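PDB 3C9H: ABC transporter, substrate binding protein from Agrobacterium tumefaciens, which probably captures a solute in the periplasm and delivers it to an ABC importer, and binds a magnesium ion. Local coordinates for residues A[96-101]-A[339-344]; A[188-193]-A[324-329]. All coordinates share one frame; numbering follows the deposited sequence.

Interaction 1: A[96-101]-A[339-344]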
loop_
_atom_site.group_PDB
_atom_site.type_symbol
_atom_site.label_atom_id
_atom_site.label_comp_id
_atom_site.label_asym_id
_atom_site.label_seq_id
_atom_site.Cartn_x
_atom_site.Cartn_y
_atom_site.Cartn_z
ATOM N N MET A 96 -1.483 -0.679 -7.176
ATOM C CA MET A 96 -1.692 -1.928 -7.898
ATOM C C MET A 96 -1.916 -1.629 -9.372
ATOM O O MET A 96 -1.399 -2.307 -10.252
ATOM C CB MET A 96 -2.910 -2.675 -7.360
ATOM C CG MET A 96 -2.898 -3.086 -5.865
ATOM S SD MET A 96 -4.371 -3.972 -5.299
ATOM C CE MET A 96 -4.196 -5.496 -6.212
ATOM N N ASP A 97 -2.713 -0.612 -9.612
ATOM C CA ASP A 97 -3.038 -0.171 -10.950
ATOM C C ASP A 97 -1.824 0.266 -11.775
ATOM O O ASP A 97 -1.693 -0.112 -12.947
ATOM C CB ASP A 97 -4.138 0.895 -10.899
ATOM C CG ASP A 97 -3.757 2.146 -10.100
ATOM O OD1 ASP A 97 -2.973 2.070 -9.127
ATOM O OD2 ASP A 97 -4.326 3.211 -10.421
ATOM N N LEU A 98 -0.896 0.986 -11.157
ATOM C CA LEU A 98 0.300 1.446 -11.851
ATOM C C LEU A 98 1.221 0.277 -12.158
ATOM O O LEU A 98 1.915 0.289 -13.168
ATOM C CB LEU A 98 1.056 2.504 -11.014
ATOM C CG LEU A 98 0.257 3.799 -10.767
ATOM C CD1 LEU A 98 1.056 4.818 -9.990
ATOM C CD2 LEU A 98 -0.303 4.388 -12.105
ATOM N N GLN A 99 1.239 -0.724 -11.273
ATOM C CA GLN A 99 2.052 -1.910 -11.498
ATOM C C GLN A 99 1.506 -2.767 -12.629
ATOM O O GLN A 99 2.253 -3.268 -13.450
ATOM C CB GLN A 99 2.188 -2.719 -10.216
ATOM C CG GLN A 99 3.064 -2.018 -9.171
ATOM C CD GLN A 99 4.552 -2.119 -9.489
ATOM O OE1 GLN A 99 5.081 -1.334 -10.285
ATOM N NE2 GLN A 99 5.244 -3.079 -8.849
ATOM N N VAL A 100 0.200 -2.932 -12.667
ATOM C CA VAL A 100 -0.439 -3.671 -13.762
ATOM C C VAL A 100 -0.276 -2.891 -15.074
ATOM O O VAL A 100 0.024 -3.484 -16.101
ATOM C CB VAL A 100 -1.912 -4.003 -13.447
ATOM C CG1 VAL A 100 -2.662 -4.580 -14.721
ATOM C CG2 VAL A 100 -1.966 -5.009 -12.294
ATOM N N LYS A 101 -0.429 -1.569 -15.045
ATOM C CA LYS A 101 -0.092 -0.763 -16.237
ATOM C C LYS A 101 1.339 -0.955 -16.767
ATOM O O LYS A 101 1.516 -1.145 -17.964
ATOM C CB LYS A 101 -0.393 0.719 -16.024
ATOM C CG LYS A 101 -0.149 1.567 -17.277
ATOM C CD LYS A 101 -0.784 2.914 -17.137
ATOM C CE LYS A 101 -0.687 3.752 -18.445
ATOM N NZ LYS A 101 -1.192 3.041 -19.707
ATOM N N VAL A 339 -7.316 8.892 -18.549
ATOM C CA VAL A 339 -8.198 10.042 -18.641
ATOM C C VAL A 339 -9.247 10.008 -17.538
ATOM O O VAL A 339 -9.545 11.033 -16.948
ATOM C CB VAL A 339 -8.883 10.143 -20.015
ATOM C CG1 VAL A 339 -9.851 11.320 -20.053
ATOM C CG2 VAL A 339 -7.851 10.279 -21.118
ATOM N N LYS A 340 -9.812 8.836 -17.267
ATOM C CA LYS A 340 -10.734 8.671 -16.130
ATOM C C LYS A 340 -10.028 8.908 -14.809
ATOM O O LYS A 340 -10.616 9.449 -13.899
ATOM C CB LYS A 340 -11.354 7.289 -16.112
ATOM C CG LYS A 340 -12.343 7.079 -17.197
ATOM C CD LYS A 340 -12.923 5.706 -17.114
ATOM C CE LYS A 340 -14.345 5.670 -17.675
ATOM N NZ LYS A 340 -14.948 4.330 -17.381
ATOM N N ARG A 341 -8.768 8.492 -14.719
ATOM C CA ARG A 341 -7.934 8.783 -13.577
ATOM C C ARG A 341 -7.887 10.279 -13.325
ATOM O O ARG A 341 -8.129 10.738 -12.201
ATOM C CB ARG A 341 -6.517 8.222 -13.781
ATOM C CG ARG A 341 -5.636 8.264 -12.534
ATOM C CD ARG A 341 -4.132 8.264 -12.846
ATOM N NE ARG A 341 -3.352 8.161 -11.607
ATOM C CZ ARG A 341 -3.193 7.031 -10.922
ATOM N NH1 ARG A 341 -3.733 5.898 -11.372
ATOM N NH2 ARG A 341 -2.495 7.039 -9.780
ATOM N N SER A 342 -7.582 11.039 -14.380
ATOM C CA SER A 342 -7.490 12.500 -14.311
ATOM C C SER A 342 -8.818 13.129 -13.949
ATOM O O SER A 342 -8.852 14.091 -13.204
ATOM C CB SER A 342 -7.028 13.098 -15.651
ATOM O OG SER A 342 -5.659 12.868 -15.852
ATOM N N ARG A 343 -9.904 12.583 -14.469
ATOM C CA ARG A 343 -11.218 13.122 -14.173
ATOM C C ARG A 343 -11.585 12.923 -12.695
ATOM O O ARG A 343 -12.104 13.834 -12.056
ATOM C CB ARG A 343 -12.259 12.502 -15.100
ATOM C CG ARG A 343 -12.031 12.835 -16.604
ATOM C CD ARG A 343 -12.339 14.301 -16.917
ATOM N NE ARG A 343 -12.293 14.659 -18.345
ATOM C CZ ARG A 343 -11.180 14.866 -19.053
ATOM N NH1 ARG A 343 -9.976 14.707 -18.492
ATOM N NH2 ARG A 343 -11.266 15.225 -20.339
ATOM N N LEU A 344 -11.303 11.739 -12.147
ATOM C CA LEU A 344 -11.613 11.450 -10.749
ATOM C C LEU A 344 -10.839 12.353 -9.788
ATOM O O LEU A 344 -11.353 12.733 -8.741
ATOM C CB LEU A 344 -11.304 9.989 -10.432
ATOM C CG LEU A 344 -11.566 9.543 -8.990
ATOM C CD1 LEU A 344 -13.049 9.657 -8.654
ATOM C CD2 LEU A 344 -11.081 8.126 -8.788
HETATM O O HOH W 1 -2.598 4.589 -8.376
#

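Interaction 2: A[188-193]-A[324-329]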
loop_
_atom_site.group_PDB
_atom_site.type_symbol
_atom_site.label_atom_id
_atom_site.label_comp_id
_atom_site.label_asym_id
_atom_site.label_seq_id
_atom_site.Cartn_x
_atom_site.Cartn_y
_atom_site.Cartn_z
ATOM N N MET A 188 -9.320 5.588 -3.162
ATOM C CA MET A 188 -10.450 6.443 -3.584
ATOM C C MET A 188 -11.197 5.817 -4.760
ATOM O O MET A 188 -12.428 5.802 -4.794
ATOM C CB MET A 188 -9.975 7.852 -3.954
ATOM C CG MET A 188 -11.076 8.805 -4.527
ATOM S SD MET A 188 -12.327 9.197 -3.302
ATOM C CE MET A 188 -11.540 8.853 -1.698
ATOM N N SER A 189 -10.469 5.269 -5.720
ATOM C CA SER A 189 -11.129 4.694 -6.898
ATOM C C SER A 189 -11.974 3.462 -6.501
ATOM O O SER A 189 -13.082 3.247 -7.045
ATOM C CB SER A 189 -10.113 4.406 -8.011
ATOM O OG SER A 189 -9.382 3.208 -7.776
ATOM N N ARG A 190 -11.497 2.708 -5.500
ATOM C CA ARG A 190 -12.257 1.586 -4.969
ATOM C C ARG A 190 -13.459 2.031 -4.117
ATOM O O ARG A 190 -14.523 1.428 -4.196
ATOM C CB ARG A 190 -11.359 0.643 -4.168
ATOM C CG ARG A 190 -10.139 0.116 -4.911
ATOM C CD ARG A 190 -10.488 -0.508 -6.249
ATOM N NE ARG A 190 -11.080 -1.835 -6.101
ATOM C CZ ARG A 190 -11.545 -2.561 -7.121
ATOM N NH1 ARG A 190 -11.503 -2.082 -8.366
ATOM N NH2 ARG A 190 -12.051 -3.776 -6.900
ATOM N N ASP A 191 -13.272 3.056 -3.283
ATOM C CA ASP A 191 -14.381 3.654 -2.529
ATOM C C ASP A 191 -15.538 4.045 -3.477
ATOM O O ASP A 191 -16.694 3.754 -3.219
ATOM C CB ASP A 191 -13.912 4.911 -1.795
ATOM C CG ASP A 191 -13.163 4.621 -0.514
ATOM O OD1 ASP A 191 -13.280 3.504 0.038
ATOM O OD2 ASP A 191 -12.476 5.545 -0.029
ATOM N N GLN A 192 -15.202 4.725 -4.563
ATOM C CA GLN A 192 -16.186 5.094 -5.579
ATOM C C GLN A 192 -16.967 3.895 -6.140
ATOM O O GLN A 192 -18.155 4.030 -6.428
ATOM C CB GLN A 192 -15.514 5.845 -6.721
ATOM C CG GLN A 192 -16.525 6.666 -7.536
ATOM C CD GLN A 192 -15.910 7.322 -8.738
ATOM O OE1 GLN A 192 -15.041 6.743 -9.384
ATOM N NE2 GLN A 192 -16.350 8.546 -9.046
ATOM N N GLU A 193 -16.312 2.738 -6.285
ATOM C CA GLU A 193 -16.978 1.505 -6.774
ATOM C C GLU A 193 -17.869 0.796 -5.728
ATOM O O GLU A 193 -18.821 0.113 -6.101
ATOM C CB GLU A 193 -15.946 0.514 -7.367
ATOM C CG GLU A 193 -15.655 0.766 -8.853
ATOM C CD GLU A 193 -14.296 0.213 -9.355
ATOM O OE1 GLU A 193 -13.731 -0.705 -8.707
ATOM O OE2 GLU A 193 -13.800 0.707 -10.418
ATOM N N ARG A 324 -13.157 -5.709 0.727
ATOM C CA ARG A 324 -13.272 -5.423 -0.693
ATOM C C ARG A 324 -11.866 -5.415 -1.330
ATOM O O ARG A 324 -11.308 -4.346 -1.589
ATOM C CB ARG A 324 -13.993 -4.085 -0.918
ATOM C CG ARG A 324 -15.362 -3.961 -0.233
ATOM C CD ARG A 324 -16.308 -5.093 -0.677
ATOM N NE ARG A 324 -17.716 -4.703 -0.595
ATOM C CZ ARG A 324 -18.416 -4.595 0.533
ATOM N NH1 ARG A 324 -17.852 -4.858 1.698
ATOM N NH2 ARG A 324 -19.687 -4.222 0.505
ATOM N N PRO A 325 -11.289 -6.617 -1.568
ATOM C CA PRO A 325 -9.964 -6.698 -2.206
ATOM C C PRO A 325 -10.017 -6.436 -3.692
ATOM O O PRO A 325 -11.096 -6.428 -4.281
ATOM C CB PRO A 325 -9.505 -8.133 -1.938
ATOM C CG PRO A 325 -10.771 -8.914 -1.665
ATOM C CD PRO A 325 -11.841 -7.948 -1.246
ATOM N N VAL A 326 -8.833 -6.239 -4.280
ATOM C CA VAL A 326 -8.673 -5.912 -5.697
ATOM C C VAL A 326 -7.919 -7.079 -6.391
ATOM O O VAL A 326 -6.811 -7.443 -5.977
ATOM C CB VAL A 326 -7.872 -4.585 -5.863
ATOM C CG1 VAL A 326 -7.948 -4.086 -7.283
ATOM C CG2 VAL A 326 -8.372 -3.495 -4.865
ATOM N N PRO A 327 -8.529 -7.689 -7.427
ATOM C CA PRO A 327 -7.872 -8.782 -8.167
ATOM C C PRO A 327 -6.875 -8.269 -9.225
ATOM O O PRO A 327 -7.068 -7.178 -9.778
ATOM C CB PRO A 327 -9.042 -9.507 -8.831
ATOM C CG PRO A 327 -10.094 -8.420 -9.041
ATOM C CD PRO A 327 -9.877 -7.384 -7.953
ATOM N N VAL A 328 -5.829 -9.052 -9.494
ATOM C CA VAL A 328 -4.757 -8.677 -10.449
ATOM C C VAL A 328 -4.909 -9.376 -11.818
ATOM O O VAL A 328 -4.585 -8.808 -12.871
ATOM C CB VAL A 328 -3.368 -9.073 -9.890
ATOM C CG1 VAL A 328 -2.257 -8.451 -10.705
ATOM C CG2 VAL A 328 -3.233 -8.679 -8.420
ATOM N N SER A 329 -5.391 -10.621 -11.775
ATOM C CA SER A 329 -5.411 -11.534 -12.924
ATOM C C SER A 329 -6.212 -11.073 -14.158
ATOM O O SER A 329 -5.884 -11.488 -15.282
ATOM C CB SER A 329 -5.907 -12.913 -12.470
ATOM O OG SER A 329 -7.168 -12.821 -11.810
HETATM O O HOH W 2 -12.298 -2.878 -3.952
#

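Interaction 1: A[96-101]-A[339-344]
The guanidinium of R341 has L98 over one face and D97 at its edge. L98 CD2 lies 3.8 Å from R341 NH1, while D97 OD2 sits nearly in the guanidinium plane. F185, on helix 183-194, adds a cation-pi contact to the same group. At the edge, R341 NH1 donates to D97 OD2 over 2.9 Å in a salt bridge. This bond is somewhat bent (N-H...O 147°) and reaches OD2 on its syn side, above the carboxylate plane. The two flat groups, 24° apart, are linked a second time by a water that donates to D97 OD1 (2.7 Å) and accepts from R341 NH2 (2.8 Å). Both carboxylate oxygens and both terminal guanidinium nitrogens are thereby engaged, one pair directly and one through solvent.

The helices stay apart: the nearest CA atoms, of D97 and R341, are 10.5 Å from each other. R341 spans this gap because its CG is anti to the backbone N (chi1 -170°) and the chain stays extended as far as NE. The contact joins helix 96-104, which follows strand 90-93, to the C-terminal helix 338-353 of this solute-binding protein. The magnesium ion, bound by S41 and D43, lies about 13 Å from the side chain of L98, and neither D97 nor R341 is among its ligands. D97 is buried and stands in the first turn of its helix, whose N-terminal end would probably favour its negative charge; the ion pair should reinforce that preference, and the direct bond and the water bridge together limit rotation of the carboxylate against the guanidinium.

Interaction 2: A[188-193]-A[324-329]
V326 packs its two methyl groups against the bent side chain of R190, and here the contact is tight. V326 CG2 comes within 3.4 Å of R190 NE and 3.9 Å of R190 CD, at the turn into the guanidinium. V326 CG1 lies over the centre of that group, 3.9 Å from R190 CZ, so the valine covers one guanidinium face. Bends at chi2 (-52°) and chi3 (-76°) shape the arginine chain so that its flat end faces the valine. The flanking prolines meet only the end of the group: P325 O is 3.8 Å from R190 NH2, and P327 CD stands farther off, at 4.3 Å, both oblique to the guanidinium plane.

The strand that leads into V326, 323-325, runs parallel to strand 258-268, with R324 bonded through its backbone to T258 and V260. R190 itself also touches V259 of that strand. The contact thus sets helix 183-194 on the segment leaving this pairing, in a chain whose family, the periplasmic binding proteins, has two lobes joined by connecting segments.

The polar side of the contact is looser. At R190 NE, the atom that V326 CG2 touches, a water accepts the N-H at 2.7 Å and donates to R324 O at 3.0 Å, so the arginine reaches the strand backbone through one water. R190 NH1 turns instead to its own helix, forming a salt bridge of 2.6 Å with OE1 of solvent-exposed E193.

In the fold
Read from the N terminus, the chain passes through 96-101, then 188-193, then 324-329, and finally 339-344. Interaction 1 therefore closes the longer loop, with 237 residues between its segments, and interaction 2 closes a shorter one of 130 residues lying wholly within it; the two do not cross. Their centres are about 12 Å apart and their segments touch: M96 packs on the backbone of V326, V100 on V328, and L344 on S189 and Q192, with L344 CD1 3.5 Å from Q192 NE2. Helix 183-194 thus lies against both late segments, and the C-terminal helix, next in order after strand 323-325, is tied to helices 96-104 and 183-194.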